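Local coordinates for DUF6836 domain-containing protein (Clostridium leptum, PDB 4PW1) that is of unknown function but folds into a nine-stranded antiparallel beta sheet surrounded by alpha-helices, at residues B[195-198]-B[199-203]. Residues are numbered along the deposited sequence; the frame is centred on the assembly and turned at random.
Sequences DYIG and DNLYT
Ile197 and Leu201 meet through their aliphatic branches, CG1 of Ile197 lying 4.0 Å from CD2 of Leu201, and the two side chains cross at about a right angle. A chi1 of -162° swings Ile197 CG1 away from the backbone N and beside the carbonyl carbon, where Leu201 CD2 can meet it; the buried Ile197 side chain also packs on Phe49 of helix 44-58. The methyls of Leu201 part, CD1 lying 3.9 Å from Gly198 CA, while the side chain also touches Cys181 and Gln182 of helix 173-190. Backbone bonds close the first turn: Asn200 N donates to Ile197 O at 2.8 Å, from above the carbonyl plane, and a weak bond joins Leu201 N to Gly198 O. Here the loop after helix 173-190 winds into helix 198-210, and Asp195 caps the entry. Its carboxylate, one methylene from the backbone, turns back so that OD1 accepts from Ile197 N and Gly198 N, each at 2.9 Å and about 40° out of plane on the same face. Gly198, lacking a side chain, leaves room for Asp195 OD2, near where a CB would sit. Water 1 bridges Asp195 O and Asp199 N. Farther out, Arg189 NH2 forms a salt bridge and Ser185 OG a hydrogen bond with Asp195 OD2, and Tyr252 OH bonds to Asn200 OD1.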
ATOM      1  N   ASP B 195      15.632  25.246  -7.732  1.00 32.22           N
ATOM      2  CA  ASP B 195      15.896  23.922  -8.236  1.00 30.10           C
ATOM      3  C   ASP B 195      15.484  22.950  -7.132  1.00 26.80           C
ATOM      4  O   ASP B 195      16.235  22.708  -6.193  1.00 24.25           O
ATOM      5  CB  ASP B 195      17.362  23.721  -8.597  1.00 26.68           C
ATOM      6  CG  ASP B 195      17.692  22.268  -8.900  1.00 25.55           C
ATOM      7  OD1 ASP B 195      16.730  21.442  -9.017  1.00 24.91           O
ATOM      8  OD2 ASP B 195      18.900  21.927  -9.014  1.00 25.68           O
ATOM      9  N   TYR B 196      14.280  22.413  -7.232  1.00 22.97           N
ATOM     10  CA  TYR B 196      13.787  21.496  -6.178  1.00 21.77           C
ATOM     11  C   TYR B 196      14.167  20.033  -6.392  1.00 23.10           C
ATOM     12  O   TYR B 196      13.751  19.177  -5.595  1.00 24.09           O
ATOM     13  CB  TYR B 196      12.252  21.577  -6.074  1.00 23.80           C
ATOM     14  CG  TYR B 196      11.804  22.919  -5.568  1.00 24.02           C
ATOM     15  CD1 TYR B 196      12.060  23.328  -4.249  1.00 27.38           C
ATOM     16  CD2 TYR B 196      11.197  23.814  -6.415  1.00 25.25           C
ATOM     17  CE1 TYR B 196      11.672  24.594  -3.804  1.00 25.84           C
ATOM     18  CE2 TYR B 196      10.806  25.064  -5.991  1.00 27.85           C
ATOM     19  CZ  TYR B 196      11.056  25.457  -4.698  1.00 26.07           C
ATOM     20  OH  TYR B 196      10.647  26.704  -4.347  1.00 31.44           O
ATOM     21  N   ILE B 197      14.960  19.710  -7.414  1.00 21.22           N
ATOM     22  CA  ILE B 197      15.422  18.327  -7.598  1.00 21.26           C
ATOM     23  C   ILE B 197      16.939  18.095  -7.378  1.00 23.43           C
ATOM     24  O   ILE B 197      17.362  16.991  -7.020  1.00 23.50           O
ATOM     25  CB  ILE B 197      14.970  17.740  -8.968  1.00 23.19           C
ATOM     26  CG1 ILE B 197      15.097  16.205  -8.885  1.00 26.51           C
ATOM     27  CG2 ILE B 197      15.749  18.334 -10.162  1.00 23.73           C
ATOM     28  CD1 ILE B 197      14.341  15.436  -9.938  1.00 27.50           C
ATOM     29  N   GLY B 198      17.752  19.135  -7.584  1.00 23.89           N
ATOM     30  CA  GLY B 198      19.251  19.006  -7.574  1.00 24.29           C
ATOM     31  C   GLY B 198      19.817  18.427  -6.311  1.00 22.98           C
ATOM     32  O   GLY B 198      20.704  17.552  -6.345  1.00 23.46           O
ATOM     33  N   ASP B 199      19.241  18.838  -5.187  1.00 24.65           N
ATOM     34  CA  ASP B 199      19.671  18.323  -3.884  1.00 26.03           C
ATOM     35  C   ASP B 199      19.359  16.852  -3.688  1.00 24.00           C
ATOM     36  O   ASP B 199      19.955  16.215  -2.795  1.00 23.16           O
ATOM     37  CB  ASP B 199      19.055  19.132  -2.723  1.00 29.44           C
ATOM     38  CG  ASP B 199      19.655  20.520  -2.574  1.00 35.81           C
ATOM     39  OD1 ASP B 199      20.584  20.828  -3.286  1.00 32.09           O
ATOM     40  OD2 ASP B 199      19.178  21.318  -1.742  1.00 48.70           O
ATOM     41  N   ASN B 200      18.412  16.302  -4.470  1.00 22.47           N
ATOM     42  CA  ASN B 200      18.030  14.891  -4.351  1.00 21.19           C
ATOM     43  C   ASN B 200      18.717  13.912  -5.318  1.00 23.14           C
ATOM     44  O   ASN B 200      18.573  12.681  -5.177  1.00 21.23           O
ATOM     45  CB  ASN B 200      16.495  14.775  -4.467  1.00 23.11           C
ATOM     46  CG  ASN B 200      15.783  15.321  -3.253  1.00 26.37           C
ATOM     47  OD1 ASN B 200      16.387  15.468  -2.175  1.00 27.00           O
ATOM     48  ND2 ASN B 200      14.479  15.630  -3.417  1.00 29.77           N
ATOM     49  N   LEU B 201      19.479  14.455  -6.281  1.00 24.27           N
ATOM     50  CA  LEU B 201      20.023  13.650  -7.382  1.00 25.01           C
ATOM     51  C   LEU B 201      21.013  12.606  -6.895  1.00 24.67           C
ATOM     52  O   LEU B 201      20.947  11.438  -7.306  1.00 22.92           O
ATOM     53  CB  LEU B 201      20.695  14.532  -8.465  1.00 27.92           C
ATOM     54  CG  LEU B 201      19.808  15.529  -9.195  1.00 29.22           C
ATOM     55  CD1 LEU B 201      20.671  16.375 -10.136  1.00 32.17           C
ATOM     56  CD2 LEU B 201      18.724  14.791  -9.954  1.00 28.74           C
ATOM     57  N   TYR B 202      21.939  13.010  -6.038  1.00 21.66           N
ATOM     58  CA  TYR B 202      22.904  12.055  -5.510  1.00 21.98           C
ATOM     59  C   TYR B 202      22.157  10.912  -4.768  1.00 23.24           C
ATOM     60  O   TYR B 202      22.458   9.741  -4.943  1.00 21.28           O
ATOM     61  CB  TYR B 202      23.939  12.724  -4.590  1.00 23.97           C
ATOM     62  CG  TYR B 202      24.865  11.693  -4.024  1.00 25.03           C
ATOM     63  CD1 TYR B 202      25.965  11.261  -4.744  1.00 27.64           C
ATOM     64  CD2 TYR B 202      24.583  11.074  -2.814  1.00 24.68           C
ATOM     65  CE1 TYR B 202      26.772  10.239  -4.270  1.00 30.72           C
ATOM     66  CE2 TYR B 202      25.371  10.038  -2.332  1.00 26.21           C
ATOM     67  CZ  TYR B 202      26.457   9.629  -3.066  1.00 28.87           C
ATOM     68  OH  TYR B 202      27.273   8.637  -2.605  1.00 31.93           O
ATOM     69  N   THR B 203      21.197  11.256  -3.920  1.00 21.83           N
ATOM     70  CA  THR B 203      20.520  10.228  -3.130  1.00 20.95           C
ATOM     71  C   THR B 203      19.807   9.218  -4.038  1.00 20.01           C
ATOM     72  O   THR B 203      19.864   8.020  -3.816  1.00 22.53           O
ATOM     73  CB  THR B 203      19.493  10.856  -2.184  1.00 20.98           C
ATOM     74  OG1 THR B 203      20.177  11.697  -1.279  1.00 21.63           O
ATOM     75  CG2 THR B 203      18.723   9.797  -1.373  1.00 20.28           C
TER
HETATM   76  O   HOH W   1      17.080  20.667  -4.725  1.00 33.14           O
HETATM   77  O   HOH W   2      22.323  15.853  -5.391  1.00 27.45           O